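Local atomic coordinates of 3-phosphoshikimate 1-carboxyvinyltransferase (Streptomyces sviceus, PDB entry 7M0O), a protein that probably transfers the enolpyruvyl group of phosphoenolpyruvate to the 5-hydroxyl of shikimate 3-phosphate, the sixth of seven steps leading to chorismate. Residues V258-R263 with R284-N289; S308-I313 with E349-P354. All blocks are in the same frame, centred on the assembly; numbering follows the deposited sequence.

Contact 1: V258-R263 with R284-N289; sequences VDVLRR and RGLTAN
Arg263, in the last turn of helix 257-263, reaches across and donates a hydrogen bond to strand 286-289. Its NH1 donates to the backbone O of Thr287 at 2.9 Å. The N-H...O angle is 175°, so the bond is nearly straight. The oxygen lies in the guanidinium plane, while the donor is tilted 31° from the carbonyl plane.

Apolar packing sits beside this bond. Leu286 CD2 lies over the centre of one face of the Arg263 guanidinium, 3.7 Å above its plane. The same methyl touches the start of the arginine chain, with CD2 3.5 Å from Arg263 CB. The Arg263 chain bends at chi3 (63°), which turns NE off the extended course. About one turn earlier in the helix, Val260 CG1 reaches both Leu286 CD2 and Ala288 CB, each at 4.4 Å. These are looser contacts.

Water joins Arg284 to the C-terminal end of the helix. Arg284 NH2 donates to two waters, both at the edge of its guanidinium, in plane. One, at 2.8 Å from NH2, gives a weak bond to Arg262 O. The other donates to Arg263 O, with 2.8 Å between the water and that oxygen. Arg262 itself turns to Asp259, one helical turn back, in a salt bridge.

The helix packs with its other side chains, Val258 and Leu261, against Phe230 of helix 223-235. The contact is thus a helix lying nearly antiparallel to an outermost strand of the sheet, away from the annotated sites. Its chemistry implies a mixed surface contact. Val260, Leu286 and Ala288 pack beside the arginine bonds; one arginine is held by a carbonyl at its edge and a methyl over one face, and a second is linked through water to the helix end.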
ATOM      1  N   VAL A 258      15.420  -6.977   0.153  1.00  9.75           N
ATOM      2  CA  VAL A 258      16.120  -8.257   0.022  1.00  9.34           C
ATOM      3  C   VAL A 258      17.519  -8.079  -0.557  1.00 11.14           C
ATOM      4  O   VAL A 258      18.375  -8.945  -0.357  1.00 10.16           O
ATOM      5  CB  VAL A 258      15.334  -9.296  -0.810  1.00  8.31           C
ATOM      6  CG1 VAL A 258      13.949  -9.535  -0.231  1.00  8.58           C
ATOM      7  CG2 VAL A 258      15.260  -8.905  -2.292  1.00  9.82           C
ATOM      8  N   ASP A 259      17.773  -6.978  -1.265  1.00 11.73           N
ATOM      9  CA  ASP A 259      19.122  -6.699  -1.741  1.00 13.26           C
ATOM     10  C   ASP A 259      20.061  -6.404  -0.576  1.00 12.70           C
ATOM     11  O   ASP A 259      21.254  -6.722  -0.650  1.00 13.43           O
ATOM     12  CB  ASP A 259      19.092  -5.529  -2.733  1.00 11.62           C
ATOM     13  CG  ASP A 259      18.284  -5.845  -3.980  1.00 19.51           C
ATOM     14  OD1 ASP A 259      18.373  -6.988  -4.464  1.00 22.82           O
ATOM     15  OD2 ASP A 259      17.552  -4.952  -4.476  1.00 25.17           O
ATOM     16  N   VAL A 260      19.529  -5.827   0.510  1.00 10.77           N
ATOM     17  CA  VAL A 260      20.290  -5.664   1.751  1.00  9.46           C
ATOM     18  C   VAL A 260      20.593  -7.024   2.371  1.00  9.30           C
ATOM     19  O   VAL A 260      21.717  -7.292   2.806  1.00 10.71           O
ATOM     20  CB  VAL A 260      19.523  -4.762   2.736  1.00  8.68           C
ATOM     21  CG1 VAL A 260      20.320  -4.601   4.031  1.00 14.32           C
ATOM     22  CG2 VAL A 260      19.243  -3.381   2.110  1.00 13.30           C
ATOM     23  N   LEU A 261      19.588  -7.897   2.445  1.00 10.97           N
ATOM     24  CA  LEU A 261      19.826  -9.235   2.984  1.00  8.35           C
ATOM     25  C   LEU A 261      20.898  -9.982   2.188  1.00 11.35           C
ATOM     26  O   LEU A 261      21.748 -10.669   2.773  1.00 10.16           O
ATOM     27  CB  LEU A 261      18.524 -10.039   3.004  1.00  7.89           C
ATOM     28  CG  LEU A 261      17.413  -9.461   3.885  1.00 11.10           C
ATOM     29  CD1 LEU A 261      16.173 -10.339   3.787  1.00 12.44           C
ATOM     30  CD2 LEU A 261      17.865  -9.282   5.350  1.00 10.74           C
ATOM     31  N   ARG A 262      20.897  -9.837   0.861  1.00 10.63           N
ATOM     32  CA  ARG A 262      21.930 -10.474   0.049  1.00  7.97           C
ATOM     33  C   ARG A 262      23.321  -9.935   0.393  1.00  9.43           C
ATOM     34  O   ARG A 262      24.287 -10.703   0.495  1.00 11.21           O
ATOM     35  CB  ARG A 262      21.622 -10.282  -1.437  1.00 15.14           C
ATOM     36  CG  ARG A 262      22.533 -11.129  -2.335  1.00 14.09           C
ATOM     37  CD  ARG A 262      22.442 -10.730  -3.801  1.00 16.59           C
ATOM     38  NE  ARG A 262      21.184 -11.155  -4.413  1.00 17.95           N
ATOM     39  CZ  ARG A 262      20.234 -10.305  -4.798  1.00 18.33           C
ATOM     40  NH1 ARG A 262      20.405  -9.003  -4.623  1.00 17.34           N
ATOM     41  NH2 ARG A 262      19.113 -10.746  -5.346  1.00 20.16           N
ATOM     42  N   ARG A 263      23.441  -8.614   0.590  1.00 10.86           N
ATOM     43  CA  ARG A 263      24.712  -8.013   1.007  1.00 14.22           C
ATOM     44  C   ARG A 263      25.189  -8.531   2.364  1.00 11.68           C
ATOM     45  O   ARG A 263      26.397  -8.513   2.654  1.00 11.60           O
ATOM     46  CB  ARG A 263      24.578  -6.487   1.076  1.00 14.53           C
ATOM     47  CG  ARG A 263      24.483  -5.741  -0.247  1.00 19.43           C
ATOM     48  CD  ARG A 263      24.595  -4.231   0.002  1.00 18.19           C
ATOM     49  NE  ARG A 263      25.902  -3.916   0.569  1.00 19.48           N
ATOM     50  CZ  ARG A 263      26.143  -2.965   1.470  1.00 15.60           C
ATOM     51  NH1 ARG A 263      25.171  -2.168   1.919  1.00 14.71           N
ATOM     52  NH2 ARG A 263      27.379  -2.797   1.902  1.00 16.09           N
ATOM     53  N   ARG A 284      26.452 -10.726   7.736  1.00 11.35           N
ATOM     54  CA  ARG A 284      27.592  -9.825   7.838  1.00  9.55           C
ATOM     55  C   ARG A 284      27.137  -8.388   8.053  1.00 11.43           C
ATOM     56  O   ARG A 284      26.215  -7.905   7.391  1.00 12.07           O
ATOM     57  CB  ARG A 284      28.463  -9.911   6.580  1.00 11.55           C
ATOM     58  CG  ARG A 284      28.997 -11.315   6.365  1.00 15.62           C
ATOM     59  CD  ARG A 284      30.020 -11.391   5.243  1.00 15.71           C
ATOM     60  NE  ARG A 284      29.472 -10.933   3.969  1.00 17.83           N
ATOM     61  CZ  ARG A 284      28.953 -11.726   3.035  1.00 17.69           C
ATOM     62  NH1 ARG A 284      28.897 -13.040   3.222  1.00 17.46           N
ATOM     63  NH2 ARG A 284      28.477 -11.198   1.917  1.00 14.65           N
ATOM     64  N   GLY A 285      27.825  -7.689   8.957  1.00 10.03           N
ATOM     65  CA  GLY A 285      27.524  -6.288   9.167  1.00 13.93           C
ATOM     66  C   GLY A 285      27.821  -5.439   7.945  1.00 13.27           C
ATOM     67  O   GLY A 285      28.572  -5.816   7.043  1.00 12.80           O
ATOM     68  N   LEU A 286      27.218  -4.255   7.925  1.00 11.36           N
ATOM     69  CA  LEU A 286      27.321  -3.369   6.775  1.00 13.70           C
ATOM     70  C   LEU A 286      26.777  -2.003   7.156  1.00 11.99           C
ATOM     71  O   LEU A 286      26.157  -1.825   8.209  1.00 11.85           O
ATOM     72  CB  LEU A 286      26.566  -3.894   5.548  1.00 14.36           C
ATOM     73  CG  LEU A 286      25.162  -4.509   5.659  1.00 17.29           C
ATOM     74  CD1 LEU A 286      24.114  -3.560   6.210  1.00 23.83           C
ATOM     75  CD2 LEU A 286      24.714  -5.062   4.310  1.00 15.09           C
ATOM     76  N   THR A 287      27.011  -1.053   6.263  1.00 11.73           N
ATOM     77  CA  THR A 287      26.321   0.226   6.240  1.00 11.71           C
ATOM     78  C   THR A 287      25.305   0.198   5.113  1.00 11.21           C
ATOM     79  O   THR A 287      25.644  -0.167   3.986  1.00 12.58           O
ATOM     80  CB  THR A 287      27.307   1.369   6.020  1.00 12.21           C
ATOM     81  OG1 THR A 287      28.176   1.465   7.150  1.00 14.11           O
ATOM     82  CG2 THR A 287      26.548   2.682   5.836  1.00 12.36           C
ATOM     83  N   ALA A 288      24.068   0.601   5.407  1.00 10.46           N
ATOM     84  CA  ALA A 288      23.003   0.587   4.411  1.00 12.29           C
ATOM     85  C   ALA A 288      22.305   1.941   4.396  1.00 11.94           C
ATOM     86  O   ALA A 288      21.824   2.415   5.432  1.00 12.85           O
ATOM     87  CB  ALA A 288      22.003  -0.539   4.703  1.00 12.79           C
ATOM     88  N   ASN A 289      22.257   2.566   3.228  1.00 11.53           N
ATOM     89  CA  ASN A 289      21.430   3.754   3.041  1.00 12.79           C
ATOM     90  C   ASN A 289      20.007   3.282   2.779  1.00 13.12           C
ATOM     91  O   ASN A 289      19.737   2.674   1.737  1.00 13.70           O
ATOM     92  CB  ASN A 289      21.977   4.589   1.884  1.00  9.97           C
ATOM     93  CG  ASN A 289      21.160   5.840   1.611  1.00 14.84           C
ATOM     94  OD1 ASN A 289      19.924   5.824   1.620  1.00 11.82           O
ATOM     95  ND2 ASN A 289      21.855   6.936   1.343  1.00 16.08           N
TER
HETATM   96  O   HOH W   1      27.326 -11.915  -0.566  1.00 29.77           O
HETATM   97  O   HOH W   2      28.491  -8.113   0.841  1.00 17.59           O

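Contact 2: S308-I313 with E349-P354; sequences SAPVRI and EIHPGP
Val311 and Ile350 form an antiparallel hydrogen-bonded pair, and each satisfies the other's backbone. Val311 N donates to Ile350 O at 3.0 Å, and Ile350 N returns a bond to Val311 O at 2.8 Å. Both carbonyl oxygens also receive a CA-H...O contact, from Pro310 CA and Glu349 CA respectively. The ladder runs on beyond the segments, where Ile313 pairs with Ile348.

The next pair, Arg312 and Glu349, is non-hydrogen-bonded, and its side chains supply the bond. Arg312 NH1 donates to Glu349 OE1 at 2.7 Å in a salt bridge. The carboxylate and guanidinium planes are 87° apart, and OE1 is met nearly along its C-O axis. Arg312 CG is anti to the backbone N (chi1 -175°), and the chain stays extended to NE. NE is taken by Glu314, and Trp347 adds a cation-pi contact.

Past the ladder, prolines do the packing. Pro310 CG lies 3.7 Å from His351 ND1, and Pro352 CG lies 3.5 Å from Ala309 O.

The contact joins the two inner strands of a four-stranded sheet, in the βαβαββ unit that builds EPSP synthase domains. Val311 and Ile350 pack on helix 297-303 and the loop after it; Arg312 and Glu349 lie on the other face. The chemistry implies a sheet joint secured by paired backbone bonds, with buried apolar residues on one face and a charge pair on the other.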
ATOM      1  N   SER A 308      27.762  -9.926  12.096  1.00 13.38           N
ATOM      2  CA  SER A 308      29.191 -10.152  12.320  1.00 12.40           C
ATOM      3  C   SER A 308      29.960  -8.894  12.699  1.00 14.50           C
ATOM      4  O   SER A 308      31.131  -9.002  13.079  1.00 14.23           O
ATOM      5  CB  SER A 308      29.828 -10.717  11.052  1.00 12.02           C
ATOM      6  OG  SER A 308      29.984  -9.694  10.073  1.00 13.81           O
ATOM      7  N   ALA A 309      29.352  -7.711  12.556  1.00 12.72           N
ATOM      8  CA  ALA A 309      30.019  -6.419  12.711  1.00 11.37           C
ATOM      9  C   ALA A 309      28.936  -5.354  12.845  1.00 12.22           C
ATOM     10  O   ALA A 309      27.763  -5.670  12.634  1.00 12.03           O
ATOM     11  CB  ALA A 309      30.915  -6.126  11.504  1.00 12.78           C
ATOM     12  N   PRO A 310      29.266  -4.088  13.157  1.00 14.26           N
ATOM     13  CA  PRO A 310      28.211  -3.070  13.281  1.00 12.26           C
ATOM     14  C   PRO A 310      27.321  -2.976  12.047  1.00 13.53           C
ATOM     15  O   PRO A 310      27.764  -3.155  10.904  1.00 11.82           O
ATOM     16  CB  PRO A 310      28.992  -1.770  13.497  1.00 14.93           C
ATOM     17  CG  PRO A 310      30.230  -2.217  14.180  1.00 16.59           C
ATOM     18  CD  PRO A 310      30.564  -3.572  13.625  1.00 16.22           C
ATOM     19  N   VAL A 311      26.052  -2.684  12.296  1.00  9.56           N
ATOM     20  CA  VAL A 311      25.082  -2.401  11.250  1.00 11.42           C
ATOM     21  C   VAL A 311      24.760  -0.923  11.383  1.00  9.88           C
ATOM     22  O   VAL A 311      24.223  -0.488  12.404  1.00 10.48           O
ATOM     23  CB  VAL A 311      23.825  -3.274  11.371  1.00 12.97           C
ATOM     24  CG1 VAL A 311      22.788  -2.833  10.358  1.00 14.52           C
ATOM     25  CG2 VAL A 311      24.193  -4.757  11.157  1.00 13.18           C
ATOM     26  N   ARG A 312      25.125  -0.141  10.381  1.00  8.59           N
ATOM     27  CA  ARG A 312      24.855   1.290  10.399  1.00  8.89           C
ATOM     28  C   ARG A 312      23.832   1.614   9.322  1.00  9.97           C
ATOM     29  O   ARG A 312      24.090   1.387   8.130  1.00 12.92           O
ATOM     30  CB  ARG A 312      26.140   2.087  10.193  1.00 11.59           C
ATOM     31  CG  ARG A 312      25.945   3.596  10.332  1.00 16.78           C
ATOM     32  CD  ARG A 312      27.274   4.324  10.307  1.00 17.48           C
ATOM     33  NE  ARG A 312      27.154   5.774  10.154  1.00 18.95           N
ATOM     34  CZ  ARG A 312      27.336   6.640  11.147  1.00 16.90           C
ATOM     35  NH1 ARG A 312      27.643   6.204  12.360  1.00 20.65           N
ATOM     36  NH2 ARG A 312      27.231   7.942  10.919  1.00 19.05           N
ATOM     37  N   ILE A 313      22.689   2.162   9.734  1.00  8.44           N
ATOM     38  CA  ILE A 313      21.608   2.529   8.821  1.00 11.35           C
ATOM     39  C   ILE A 313      21.625   4.045   8.651  1.00 11.50           C
ATOM     40  O   ILE A 313      21.509   4.781   9.635  1.00 10.30           O
ATOM     41  CB  ILE A 313      20.248   2.032   9.340  1.00 10.32           C
ATOM     42  CG1 ILE A 313      20.259   0.512   9.525  1.00 11.00           C
ATOM     43  CG2 ILE A 313      19.117   2.415   8.378  1.00 11.34           C
ATOM     44  CD1 ILE A 313      18.926  -0.015  10.065  1.00 12.43           C
ATOM     45  N   GLU A 349      23.371   3.181  14.547  1.00 11.53           N
ATOM     46  CA  GLU A 349      24.443   2.194  14.445  1.00  9.80           C
ATOM     47  C   GLU A 349      24.273   1.176  15.569  1.00 14.13           C
ATOM     48  O   GLU A 349      24.254   1.541  16.755  1.00 14.13           O
ATOM     49  CB  GLU A 349      25.828   2.846  14.492  1.00 15.00           C
ATOM     50  CG  GLU A 349      26.961   1.866  14.158  1.00 17.22           C
ATOM     51  CD  GLU A 349      28.271   2.536  13.737  1.00 24.03           C
ATOM     52  OE1 GLU A 349      28.274   3.730  13.372  1.00 24.52           O
ATOM     53  OE2 GLU A 349      29.315   1.848  13.767  1.00 33.70           O
ATOM     54  N   ILE A 350      24.117  -0.086  15.190  1.00 11.50           N
ATOM     55  CA  ILE A 350      23.799  -1.169  16.105  1.00 10.59           C
ATOM     56  C   ILE A 350      25.022  -2.069  16.233  1.00 12.35           C
ATOM     57  O   ILE A 350      25.562  -2.547  15.228  1.00 11.17           O
ATOM     58  CB  ILE A 350      22.578  -1.967  15.614  1.00 10.12           C
ATOM     59  CG1 ILE A 350      21.358  -1.047  15.474  1.00 11.13           C
ATOM     60  CG2 ILE A 350      22.284  -3.133  16.567  1.00 11.59           C
ATOM     61  CD1 ILE A 350      20.433  -1.392  14.355  1.00 14.66           C
ATOM     62  N   HIS A 351      25.428  -2.343  17.470  1.00 13.47           N
ATOM     63  CA  HIS A 351      26.619  -3.138  17.714  1.00 13.17           C
ATOM     64  C   HIS A 351      26.223  -4.521  18.202  1.00 13.04           C
ATOM     65  O   HIS A 351      25.617  -4.647  19.280  1.00 16.32           O
ATOM     66  CB  HIS A 351      27.516  -2.425  18.723  1.00 13.97           C
ATOM     67  CG  HIS A 351      28.020  -1.114  18.201  1.00 14.45           C
ATOM     68  ND1 HIS A 351      29.187  -1.013  17.479  1.00 20.02           N
ATOM     69  CD2 HIS A 351      27.488   0.131  18.236  1.00 16.77           C
ATOM     70  CE1 HIS A 351      29.372   0.245  17.118  1.00 20.91           C
ATOM     71  NE2 HIS A 351      28.352   0.959  17.560  1.00 22.06           N
ATOM     72  N   PRO A 352      26.508  -5.566  17.429  1.00 11.58           N
ATOM     73  CA  PRO A 352      26.024  -6.904  17.779  1.00 16.11           C
ATOM     74  C   PRO A 352      26.609  -7.402  19.088  1.00 13.45           C
ATOM     75  O   PRO A 352      27.695  -7.003  19.515  1.00 15.42           O
ATOM     76  CB  PRO A 352      26.487  -7.775  16.602  1.00 16.47           C
ATOM     77  CG  PRO A 352      27.526  -6.970  15.889  1.00 19.74           C
ATOM     78  CD  PRO A 352      27.176  -5.530  16.117  1.00 14.09           C
ATOM     79  N   GLY A 353      25.864  -8.308  19.709  1.00 14.40           N
ATOM     80  CA  GLY A 353      26.231  -8.891  20.977  1.00 15.95           C
ATOM     81  C   GLY A 353      25.051  -9.634  21.566  1.00 15.95           C
ATOM     82  O   GLY A 353      23.954  -9.650  20.997  1.00 17.04           O
ATOM     83  N   PRO A 354      25.251 -10.271  22.725  1.00 17.76           N
ATOM     84  CA  PRO A 354      24.169 -11.062  23.325  1.00 19.10           C
ATOM     85  C   PRO A 354      22.977 -10.193  23.696  1.00 16.24           C
ATOM     86  O   PRO A 354      23.123  -9.046  24.126  1.00 18.97           O
ATOM     87  CB  PRO A 354      24.822 -11.670  24.570  1.00 19.37           C
ATOM     88  CG  PRO A 354      26.306 -11.551  24.331  1.00 23.84           C
ATOM     89  CD  PRO A 354      26.495 -10.329  23.514  1.00 19.66           C
TER

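Both contacts hold one four-stranded mixed sheet, in which strands 286-289 and 311-314 are parallel neighbours. Arg312 joins them directly: its backbone N and O probably bond to Leu286 O and Ala288 N. Contact 1 is a surface contact, where a helix meets the outermost strand 286-289. Contact 2 lies further into the sheet and is partly buried, with Val311 and Ile350 buried against helix 297-303. The chemistry follows from this. A helix cannot extend the strand ladder, so 258-263 with 284-289 relies on side chains: arginine bonds, a little apolar packing and water. Two neighbouring strands can, so 308-313 with 349-354 relies first on backbone bonds.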